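Local coordinates for protein DNA polymerase III subunit beta (Pseudomonas aeruginosa, PDB 4TSZ) that forms the ring-shaped sliding clamp that tethers DNA polymerases and other proteins to DNA and gives them processivity, at residues H3-E9 with N85-I91; E51-R57 with G230-S236; F269-A273 with V323-L327. All coordinates share one frame; numbering follows the deposited sequence.

Contact 1: residues H3-E9 with N85-I91; sequences HFTIQRE and NDVLIDI
The flat ring of Phe4 serves as a shelf for Ile91, whose CB sits over one face, 4.0 Å from the ring centroid, while CG2 and CD1 reach down to the rim at CE1, CZ and CE2. Phe4 holds its ring in the cramped position between backbone N and carbonyl carbon (chi1 64°), alongside the branched isoleucine. Next to this pair, Ile6 CG2 approaches Ile91 CD1, and the tip of Ile89, CD1, reaches the backbone of Arg8, 3.6 Å from its CA. Leu11 of helix 8-19 fits against all three isoleucines, so bulky aliphatic groups suit this buried face.

The face of Thr5, Gln7, Leu88 and Asp90 is mostly polar. His3 reaches in from the strand's end, its ring edge meeting Asp90, NE2 donating to OD2 at 2.7 Å, and Thr5 CG2 lies against the same oxygen. Gln7, bent at chi2, swings its NE2 to Asp86 O. Where the strands end, Glu9 OE2 takes two bonds, from Asp86 N at 2.9 Å and from Arg8 NH1 in a salt bridge.

Four backbone bonds clamp the pairs Phe4-Ile91 and Ile6-Ile89. This is an antiparallel edge-strand pairing, with strand 3-7 outermost of the four strands this chain gives to the sheet of the N-terminal domain.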
loop_
_atom_site.group_PDB
_atom_site.type_symbol
_atom_site.label_atom_id
_atom_site.label_comp_id
_atom_site.label_asym_id
_atom_site.label_seq_id
_atom_site.Cartn_x
_atom_site.Cartn_y
_atom_site.Cartn_z
ATOM N N HIS E 3 5.371 1.622 38.522
ATOM C CA HIS E 3 6.530 0.851 38.076
ATOM C C HIS E 3 6.162 -0.600 37.857
ATOM O O HIS E 3 5.495 -1.197 38.695
ATOM C CB HIS E 3 7.720 0.962 39.055
ATOM C CG HIS E 3 8.829 -0.001 38.751
ATOM N ND1 HIS E 3 9.028 -1.136 39.515
ATOM C CD2 HIS E 3 9.704 -0.016 37.717
ATOM C CE1 HIS E 3 10.042 -1.775 38.955
ATOM N NE2 HIS E 3 10.484 -1.138 37.876
ATOM N N PHE E 4 6.617 -1.171 36.732
ATOM C CA PHE E 4 6.372 -2.567 36.382
ATOM C C PHE E 4 7.398 -3.077 35.368
ATOM O O PHE E 4 8.072 -2.291 34.698
ATOM C CB PHE E 4 4.924 -2.770 35.853
ATOM C CG PHE E 4 4.590 -2.058 34.565
ATOM C CD1 PHE E 4 4.156 -0.732 34.572
ATOM C CD2 PHE E 4 4.686 -2.715 33.345
ATOM C CE1 PHE E 4 3.835 -0.077 33.378
ATOM C CE2 PHE E 4 4.381 -2.053 32.152
ATOM C CZ PHE E 4 3.960 -0.734 32.174
ATOM N N THR E 5 7.517 -4.400 35.286
ATOM C CA THR E 5 8.338 -5.116 34.317
ATOM C C THR E 5 7.382 -5.963 33.481
ATOM O O THR E 5 6.356 -6.448 33.996
ATOM C CB THR E 5 9.485 -5.923 34.956
ATOM O OG1 THR E 5 8.974 -6.792 35.964
ATOM C CG2 THR E 5 10.575 -5.041 35.528
ATOM N N ILE E 6 7.690 -6.080 32.178
ATOM C CA ILE E 6 6.869 -6.808 31.212
ATOM C C ILE E 6 7.729 -7.294 30.029
ATOM O O ILE E 6 8.664 -6.601 29.612
ATOM C CB ILE E 6 5.656 -5.908 30.756
ATOM C CG1 ILE E 6 4.595 -6.695 29.943
ATOM C CG2 ILE E 6 6.102 -4.599 30.059
ATOM C CD1 ILE E 6 3.185 -6.087 29.928
ATOM N N GLN E 7 7.405 -8.481 29.490
ATOM C CA GLN E 7 8.075 -9.025 28.312
ATOM C C GLN E 7 7.587 -8.231 27.116
ATOM O O GLN E 7 6.419 -7.835 27.083
ATOM C CB GLN E 7 7.734 -10.514 28.114
ATOM C CG GLN E 7 8.444 -11.463 29.073
ATOM C CD GLN E 7 9.898 -11.677 28.726
ATOM O OE1 GLN E 7 10.802 -11.245 29.453
ATOM N NE2 GLN E 7 10.159 -12.348 27.606
ATOM N N ARG E 8 8.484 -7.990 26.144
ATOM C CA ARG E 8 8.202 -7.234 24.917
ATOM C C ARG E 8 6.873 -7.614 24.260
ATOM O O ARG E 8 6.046 -6.737 24.018
ATOM C CB ARG E 8 9.373 -7.364 23.915
ATOM C CG ARG E 8 9.139 -6.658 22.582
ATOM C CD ARG E 8 10.154 -7.079 21.547
ATOM N NE ARG E 8 9.822 -6.604 20.199
ATOM C CZ ARG E 8 9.067 -7.269 19.325
ATOM N NH1 ARG E 8 8.542 -8.444 19.646
ATOM N NH2 ARG E 8 8.831 -6.759 18.123
ATOM N N GLU E 9 6.673 -8.916 23.998
ATOM C CA GLU E 9 5.495 -9.462 23.316
ATOM C C GLU E 9 4.210 -9.313 24.116
ATOM O O GLU E 9 3.159 -9.077 23.518
ATOM C CB GLU E 9 5.727 -10.922 22.880
ATOM C CG GLU E 9 6.811 -11.088 21.817
ATOM C CD GLU E 9 8.247 -10.875 22.275
ATOM O OE1 GLU E 9 8.503 -10.967 23.500
ATOM O OE2 GLU E 9 9.110 -10.590 21.411
ATOM N N ASN E 85 13.519 -9.200 20.320
ATOM C CA ASN E 85 12.519 -10.227 20.636
ATOM C C ASN E 85 12.733 -10.817 22.017
ATOM O O ASN E 85 13.865 -11.120 22.388
ATOM C CB ASN E 85 12.510 -11.339 19.569
ATOM C CG ASN E 85 11.962 -10.943 18.211
ATOM O OD1 ASN E 85 11.200 -9.980 18.060
ATOM N ND2 ASN E 85 12.318 -11.700 17.185
ATOM N N ASP E 86 11.647 -10.896 22.799
ATOM C CA ASP E 86 11.586 -11.481 24.142
ATOM C C ASP E 86 12.319 -10.753 25.286
ATOM O O ASP E 86 12.460 -11.312 26.375
ATOM C CB ASP E 86 11.834 -12.998 24.087
ATOM C CG ASP E 86 10.895 -13.719 23.133
ATOM O OD1 ASP E 86 9.694 -13.842 23.465
ATOM O OD2 ASP E 86 11.359 -14.143 22.042
ATOM N N VAL E 87 12.719 -9.481 25.071
ATOM C CA VAL E 87 13.396 -8.685 26.106
ATOM C C VAL E 87 12.432 -8.292 27.254
ATOM O O VAL E 87 11.231 -8.091 27.017
ATOM C CB VAL E 87 14.150 -7.455 25.507
ATOM C CG1 VAL E 87 13.196 -6.332 25.089
ATOM C CG2 VAL E 87 15.221 -6.922 26.458
ATOM N N LEU E 88 12.962 -8.210 28.494
ATOM C CA LEU E 88 12.192 -7.749 29.648
ATOM C C LEU E 88 12.298 -6.216 29.685
ATOM O O LEU E 88 13.406 -5.663 29.655
ATOM C CB LEU E 88 12.709 -8.360 30.956
ATOM C CG LEU E 88 11.871 -8.071 32.221
ATOM C CD1 LEU E 88 10.507 -8.770 32.173
ATOM C CD2 LEU E 88 12.623 -8.481 33.476
ATOM N N ILE E 89 11.149 -5.537 29.704
ATOM C CA ILE E 89 11.092 -4.079 29.711
ATOM C C ILE E 89 10.754 -3.582 31.114
ATOM O O ILE E 89 9.767 -4.026 31.709
ATOM C CB ILE E 89 10.082 -3.548 28.652
ATOM C CG1 ILE E 89 10.309 -4.171 27.258
ATOM C CG2 ILE E 89 10.093 -2.015 28.581
ATOM C CD1 ILE E 89 9.111 -4.003 26.290
ATOM N N ASP E 90 11.570 -2.649 31.634
ATOM C CA ASP E 90 11.308 -2.000 32.909
ATOM C C ASP E 90 10.697 -0.627 32.603
ATOM O O ASP E 90 11.283 0.161 31.850
ATOM C CB ASP E 90 12.577 -1.874 33.760
ATOM C CG ASP E 90 12.280 -1.368 35.161
ATOM O OD1 ASP E 90 12.092 -0.136 35.327
ATOM O OD2 ASP E 90 12.203 -2.200 36.084
ATOM N N ILE E 91 9.492 -0.372 33.141
ATOM C CA ILE E 91 8.757 0.878 32.923
ATOM C C ILE E 91 8.441 1.557 34.249
ATOM O O ILE E 91 7.832 0.937 35.120
ATOM C CB ILE E 91 7.484 0.668 32.040
ATOM C CG1 ILE E 91 7.866 0.209 30.606
ATOM C CG2 ILE E 91 6.629 1.953 31.985
ATOM C CD1 ILE E 91 6.723 -0.335 29.749
#

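Contact 2: residues E51-R57 with G230-S236; sequences EVELVGR and GEFTFTS
Glu53 pairs with Thr235, and Val55 with Thr233, where strands 52-57 and 232-236 run antiparallel across the junction of the N-terminal and central domains, making one continuous eight-stranded sheet, as sliding clamps do when neighbouring domains join edge to edge.

Four backbone hydrogen bonds form the ladder. Glu53 and Thr235 exchange two, Glu53 N to Thr235 O being 2.7 Å, and Val55 and Thr233 exchange two more.

Apolar contacts fill the face of Val52, Leu54, Phe232 and Phe234. Leu54 CD1 comes within 3.6 Å of Phe232 CD1 and also touches Phe234 CB, and Val52 CG1 meets the Phe234 ring at CE2. Leu208 of helix 199-208 packs on Leu54 and both phenylalanines, a place for large hydrophobic residues.

The opposite face, with Glu53, Val55, Thr233 and Thr235, is mixed; the valine and threonines suit a strand by their branched CB. A water links Glu53 O, Glu53 OE2 and Thr235 OG1, the last at 2.7 Å.

Arg57 folds back at chi3 (-88°) and turns its guanidinium edge to Thr233 and to the turn before it. Its NH2 makes a weak bond to Thr233 OG1, while NH1 donates to Gly230 O at 2.7 Å, approaching from above the carbonyl plane.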
loop_
_atom_site.group_PDB
_atom_site.type_symbol
_atom_site.label_atom_id
_atom_site.label_comp_id
_atom_site.label_asym_id
_atom_site.label_seq_id
_atom_site.Cartn_x
_atom_site.Cartn_y
_atom_site.Cartn_z
ATOM N N GLU E 51 -15.142 8.472 20.178
ATOM C CA GLU E 51 -16.245 7.710 19.571
ATOM C C GLU E 51 -16.139 6.274 20.076
ATOM O O GLU E 51 -17.109 5.716 20.591
ATOM C CB GLU E 51 -16.189 7.778 18.018
ATOM C CG GLU E 51 -17.264 6.962 17.292
ATOM C CD GLU E 51 -16.965 6.508 15.866
ATOM O OE1 GLU E 51 -16.686 5.302 15.679
ATOM O OE2 GLU E 51 -17.054 7.340 14.931
ATOM N N VAL E 52 -14.936 5.694 19.926
ATOM C CA VAL E 52 -14.610 4.345 20.358
ATOM C C VAL E 52 -13.542 4.382 21.442
ATOM O O VAL E 52 -12.709 5.287 21.472
ATOM C CB VAL E 52 -14.256 3.344 19.204
ATOM C CG1 VAL E 52 -15.331 3.321 18.123
ATOM C CG2 VAL E 52 -12.884 3.625 18.600
ATOM N N GLU E 53 -13.587 3.395 22.337
ATOM C CA GLU E 53 -12.611 3.204 23.396
ATOM C C GLU E 53 -12.187 1.743 23.371
ATOM O O GLU E 53 -13.035 0.847 23.364
ATOM C CB GLU E 53 -13.182 3.586 24.771
ATOM C CG GLU E 53 -12.153 3.478 25.878
ATOM C CD GLU E 53 -12.722 3.554 27.276
ATOM O OE1 GLU E 53 -12.567 4.613 27.926
ATOM O OE2 GLU E 53 -13.321 2.550 27.724
ATOM N N LEU E 54 -10.883 1.509 23.345
ATOM C CA LEU E 54 -10.357 0.158 23.368
ATOM C C LEU E 54 -9.471 -0.019 24.589
ATOM O O LEU E 54 -8.616 0.821 24.856
ATOM C CB LEU E 54 -9.624 -0.183 22.060
ATOM C CG LEU E 54 -9.263 -1.666 21.830
ATOM C CD1 LEU E 54 -10.485 -2.580 21.918
ATOM C CD2 LEU E 54 -8.631 -1.855 20.468
ATOM N N VAL E 55 -9.714 -1.097 25.348
ATOM C CA VAL E 55 -8.977 -1.435 26.567
ATOM C C VAL E 55 -8.322 -2.814 26.409
ATOM O O VAL E 55 -8.993 -3.777 26.064
ATOM C CB VAL E 55 -9.866 -1.361 27.851
ATOM C CG1 VAL E 55 -9.070 -1.727 29.113
ATOM C CG2 VAL E 55 -10.523 0.013 28.005
ATOM N N GLY E 56 -7.023 -2.876 26.668
ATOM C CA GLY E 56 -6.236 -4.105 26.669
ATOM C C GLY E 56 -5.743 -4.389 28.075
ATOM O O GLY E 56 -5.428 -3.458 28.819
ATOM N N ARG E 57 -5.705 -5.667 28.466
ATOM C CA ARG E 57 -5.281 -6.054 29.814
ATOM C C ARG E 57 -4.176 -7.101 29.802
ATOM O O ARG E 57 -4.203 -8.014 28.973
ATOM C CB ARG E 57 -6.478 -6.535 30.658
ATOM C CG ARG E 57 -7.275 -5.397 31.287
ATOM C CD ARG E 57 -8.657 -5.843 31.748
ATOM N NE ARG E 57 -9.659 -5.718 30.678
ATOM C CZ ARG E 57 -10.074 -6.713 29.890
ATOM N NH1 ARG E 57 -9.610 -7.945 30.061
ATOM N NH2 ARG E 57 -10.974 -6.485 28.941
ATOM N N GLY E 230 -11.996 -10.754 26.828
ATOM C CA GLY E 230 -11.080 -11.184 27.883
ATOM C C GLY E 230 -9.705 -10.566 27.754
ATOM O O GLY E 230 -9.077 -10.232 28.765
ATOM N N GLU E 231 -9.228 -10.418 26.502
ATOM C CA GLU E 231 -7.968 -9.750 26.178
ATOM C C GLU E 231 -8.230 -8.257 25.892
ATOM O O GLU E 231 -7.358 -7.421 26.151
ATOM C CB GLU E 231 -7.222 -10.444 25.018
ATOM C CG GLU E 231 -8.043 -10.674 23.756
ATOM C CD GLU E 231 -7.363 -11.489 22.672
ATOM O OE1 GLU E 231 -7.450 -11.089 21.489
ATOM O OE2 GLU E 231 -6.771 -12.544 22.999
ATOM N N PHE E 232 -9.454 -7.936 25.392
ATOM C CA PHE E 232 -9.883 -6.571 25.097
ATOM C C PHE E 232 -11.346 -6.252 25.425
ATOM O O PHE E 232 -12.207 -7.131 25.410
ATOM C CB PHE E 232 -9.527 -6.146 23.646
ATOM C CG PHE E 232 -10.449 -6.614 22.525
ATOM C CD1 PHE E 232 -11.664 -5.977 22.286
ATOM C CD2 PHE E 232 -10.066 -7.643 21.663
ATOM C CE1 PHE E 232 -12.509 -6.399 21.249
ATOM C CE2 PHE E 232 -10.916 -8.072 20.622
ATOM C CZ PHE E 232 -12.133 -7.448 20.426
ATOM N N THR E 233 -11.611 -4.964 25.686
ATOM C CA THR E 233 -12.941 -4.399 25.881
ATOM C C THR E 233 -13.073 -3.262 24.871
ATOM O O THR E 233 -12.286 -2.304 24.886
ATOM C CB THR E 233 -13.216 -3.947 27.328
ATOM O OG1 THR E 233 -13.090 -5.063 28.202
ATOM C CG2 THR E 233 -14.607 -3.339 27.491
ATOM N N PHE E 234 -14.044 -3.399 23.975
ATOM C CA PHE E 234 -14.339 -2.408 22.956
ATOM C C PHE E 234 -15.625 -1.707 23.350
ATOM O O PHE E 234 -16.619 -2.370 23.631
ATOM C CB PHE E 234 -14.466 -3.077 21.565
ATOM C CG PHE E 234 -15.110 -2.236 20.481
ATOM C CD1 PHE E 234 -16.495 -2.198 20.334
ATOM C CD2 PHE E 234 -14.334 -1.524 19.582
ATOM C CE1 PHE E 234 -17.089 -1.423 19.338
ATOM C CE2 PHE E 234 -14.928 -0.760 18.573
ATOM C CZ PHE E 234 -16.303 -0.716 18.458
ATOM N N THR E 235 -15.607 -0.374 23.363
ATOM C CA THR E 235 -16.800 0.420 23.642
ATOM C C THR E 235 -16.962 1.465 22.555
ATOM O O THR E 235 -16.005 2.149 22.206
ATOM C CB THR E 235 -16.798 1.039 25.057
ATOM O OG1 THR E 235 -16.388 0.063 26.015
ATOM C CG2 THR E 235 -18.161 1.571 25.454
ATOM N N SER E 236 -18.169 1.570 22.009
ATOM C CA SER E 236 -18.485 2.566 20.998
ATOM C C SER E 236 -19.758 3.282 21.373
ATOM O O SER E 236 -20.706 2.662 21.845
ATOM C CB SER E 236 -18.636 1.920 19.620
ATOM O OG SER E 236 -19.024 2.861 18.632
HETATM O O HOH W 1 -13.673 0.121 26.273
#

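Contact 3: residues F269-A273 with V323-L327; sequences FSRTA and VSYLL
Phe269 and Val323 bring two antiparallel helices together almost entirely through side chains; no hydrogen bond passes between the segments, whose short axes come within 10.1 Å, their directions 157° apart.

Aliphatic packing makes up most of the contact. Val323 spreads its two methyls over the facing helix: CG1 meets Ala273 CB at 3.6 Å, and CG2 touches both the CB and the carbonyl oxygen of Phe269. The first torsion of 68° aims the fork, putting CG1 between backbone N and carbonyl carbon and CG2 anti to the nitrogen. Alanine suits the place opposite, because its single methyl lets the backbones approach to 6.3 Å between the CA atoms of Ala273 and Val323. One helical turn on, Leu327 brings CD2 against Phe269 CB at 3.8 Å, while its CD1 makes a looser contact with Ala273 CB.

The aromatic contact is a CH-pi interaction. Leu326 CD1 lies over one face of the Phe269 ring, 4.2 Å from its centroid and displaced toward the rim, where CZ is the nearest ring atom. The two side chains run at a slant to each other. Ile283 of strand 282-288 touches Phe269, Leu326 and Val323, so large apolar groups fill the space between helices and sheet.

Polar atoms are few here. Ser270 OG comes to 3.4 Å from Leu327 CD2, but its hydrogen bond goes back to Arg266 O, a turn earlier in its own helix; a small hydroxyl that pairs with its own backbone can thus sit beside a leucine. Arg271, on another side of the helix, makes a salt bridge to Glu306 and a hydrogen bond from NH1 to the backbone O of Ser82 of the second subunit.

Two antiparallel helices packed side by side against a beta sheet are characteristic of the sliding-clamp domain, here the C-terminal one.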
loop_
_atom_site.group_PDB
_atom_site.type_symbol
_atom_site.label_atom_id
_atom_site.label_comp_id
_atom_site.label_asym_id
_atom_site.label_seq_id
_atom_site.Cartn_x
_atom_site.Cartn_y
_atom_site.Cartn_z
ATOM N N PHE E 269 -18.869 -8.296 -15.331
ATOM C CA PHE E 269 -19.129 -6.963 -14.785
ATOM C C PHE E 269 -17.816 -6.168 -14.670
ATOM O O PHE E 269 -17.797 -5.006 -15.030
ATOM C CB PHE E 269 -19.883 -7.015 -13.437
ATOM C CG PHE E 269 -21.339 -7.435 -13.497
ATOM C CD1 PHE E 269 -22.131 -7.113 -14.593
ATOM C CD2 PHE E 269 -21.932 -8.101 -12.434
ATOM C CE1 PHE E 269 -23.478 -7.514 -14.650
ATOM C CE2 PHE E 269 -23.280 -8.497 -12.488
ATOM C CZ PHE E 269 -24.043 -8.200 -13.594
ATOM N N SER E 270 -16.714 -6.813 -14.230
ATOM C CA SER E 270 -15.399 -6.162 -14.112
ATOM C C SER E 270 -14.865 -5.713 -15.486
ATOM O O SER E 270 -14.363 -4.593 -15.600
ATOM C CB SER E 270 -14.382 -7.091 -13.448
ATOM O OG SER E 270 -14.707 -7.339 -12.093
ATOM N N ARG E 271 -15.003 -6.572 -16.530
ATOM C CA ARG E 271 -14.547 -6.251 -17.897
ATOM C C ARG E 271 -15.309 -5.064 -18.462
ATOM O O ARG E 271 -14.680 -4.119 -18.941
ATOM C CB ARG E 271 -14.673 -7.450 -18.840
ATOM C CG ARG E 271 -13.611 -8.517 -18.615
ATOM C CD ARG E 271 -13.620 -9.586 -19.678
ATOM N NE ARG E 271 -14.691 -10.563 -19.483
ATOM C CZ ARG E 271 -14.555 -11.696 -18.808
ATOM N NH1 ARG E 271 -13.399 -12.001 -18.235
ATOM N NH2 ARG E 271 -15.573 -12.535 -18.702
ATOM N N THR E 272 -16.660 -5.105 -18.397
ATOM C CA THR E 272 -17.514 -4.026 -18.907
ATOM C C THR E 272 -17.328 -2.704 -18.144
ATOM O O THR E 272 -17.359 -1.647 -18.768
ATOM C CB THR E 272 -18.986 -4.461 -19.044
ATOM O OG1 THR E 272 -19.496 -4.827 -17.766
ATOM C CG2 THR E 272 -19.177 -5.600 -20.042
ATOM N N ALA E 273 -17.093 -2.777 -16.808
ATOM C CA ALA E 273 -16.879 -1.627 -15.919
ATOM C C ALA E 273 -15.762 -0.696 -16.398
ATOM O O ALA E 273 -15.887 0.522 -16.241
ATOM C CB ALA E 273 -16.593 -2.096 -14.498
ATOM N N VAL E 323 -22.534 -0.508 -11.848
ATOM C CA VAL E 323 -21.717 -1.728 -11.875
ATOM C C VAL E 323 -20.929 -1.970 -10.583
ATOM O O VAL E 323 -20.788 -3.119 -10.169
ATOM C CB VAL E 323 -20.869 -1.872 -13.180
ATOM C CG1 VAL E 323 -19.778 -0.816 -13.277
ATOM C CG2 VAL E 323 -20.298 -3.283 -13.337
ATOM N N SER E 324 -20.446 -0.880 -9.939
ATOM C CA SER E 324 -19.728 -0.957 -8.667
ATOM C C SER E 324 -20.645 -1.527 -7.586
ATOM O O SER E 324 -20.187 -2.354 -6.807
ATOM C CB SER E 324 -19.175 0.413 -8.266
ATOM O OG SER E 324 -18.237 0.872 -9.224
ATOM N N TYR E 325 -21.948 -1.148 -7.582
ATOM C CA TYR E 325 -22.931 -1.667 -6.614
ATOM C C TYR E 325 -23.149 -3.169 -6.799
ATOM O O TYR E 325 -23.266 -3.892 -5.812
ATOM C CB TYR E 325 -24.283 -0.921 -6.694
ATOM C CG TYR E 325 -24.271 0.541 -6.290
ATOM C CD1 TYR E 325 -23.188 1.091 -5.602
ATOM C CD2 TYR E 325 -25.363 1.365 -6.553
ATOM C CE1 TYR E 325 -23.183 2.431 -5.215
ATOM C CE2 TYR E 325 -25.366 2.704 -6.177
ATOM C CZ TYR E 325 -24.282 3.231 -5.497
ATOM O OH TYR E 325 -24.293 4.556 -5.142
ATOM N N LEU E 326 -23.164 -3.642 -8.065
ATOM C CA LEU E 326 -23.323 -5.066 -8.370
ATOM C C LEU E 326 -22.067 -5.856 -7.987
ATOM O O LEU E 326 -22.186 -6.930 -7.394
ATOM C CB LEU E 326 -23.703 -5.301 -9.846
ATOM C CG LEU E 326 -25.006 -4.647 -10.359
ATOM C CD1 LEU E 326 -25.235 -5.004 -11.801
ATOM C CD2 LEU E 326 -26.231 -5.073 -9.532
ATOM N N LEU E 327 -20.869 -5.284 -8.273
ATOM C CA LEU E 327 -19.582 -5.891 -7.923
ATOM C C LEU E 327 -19.415 -6.003 -6.401
ATOM O O LEU E 327 -18.939 -7.029 -5.903
ATOM C CB LEU E 327 -18.399 -5.157 -8.588
ATOM C CG LEU E 327 -18.251 -5.409 -10.088
ATOM C CD1 LEU E 327 -17.452 -4.307 -10.757
ATOM C CD2 LEU E 327 -17.640 -6.798 -10.369
#

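In the fold
Contacts 1 and 2 both join antiparallel strands, each with an apolar face turned inward and a more polar face on the other side, whereas contact 3 joins helices and relies on apolar packing. Contact 3 is the most buried of the three; the other two are partly buried, and most of their exposed residues lie in or beside the turns. Contact 1 stays within the N-terminal domain at its far end, and contact 3 within the C-terminal domain; contact 2 spans two domains and lies nearest the centre of the chain. Contacts 1 and 2 lie about 22 Å apart between centres, on the side of the chain's centre opposite contact 3.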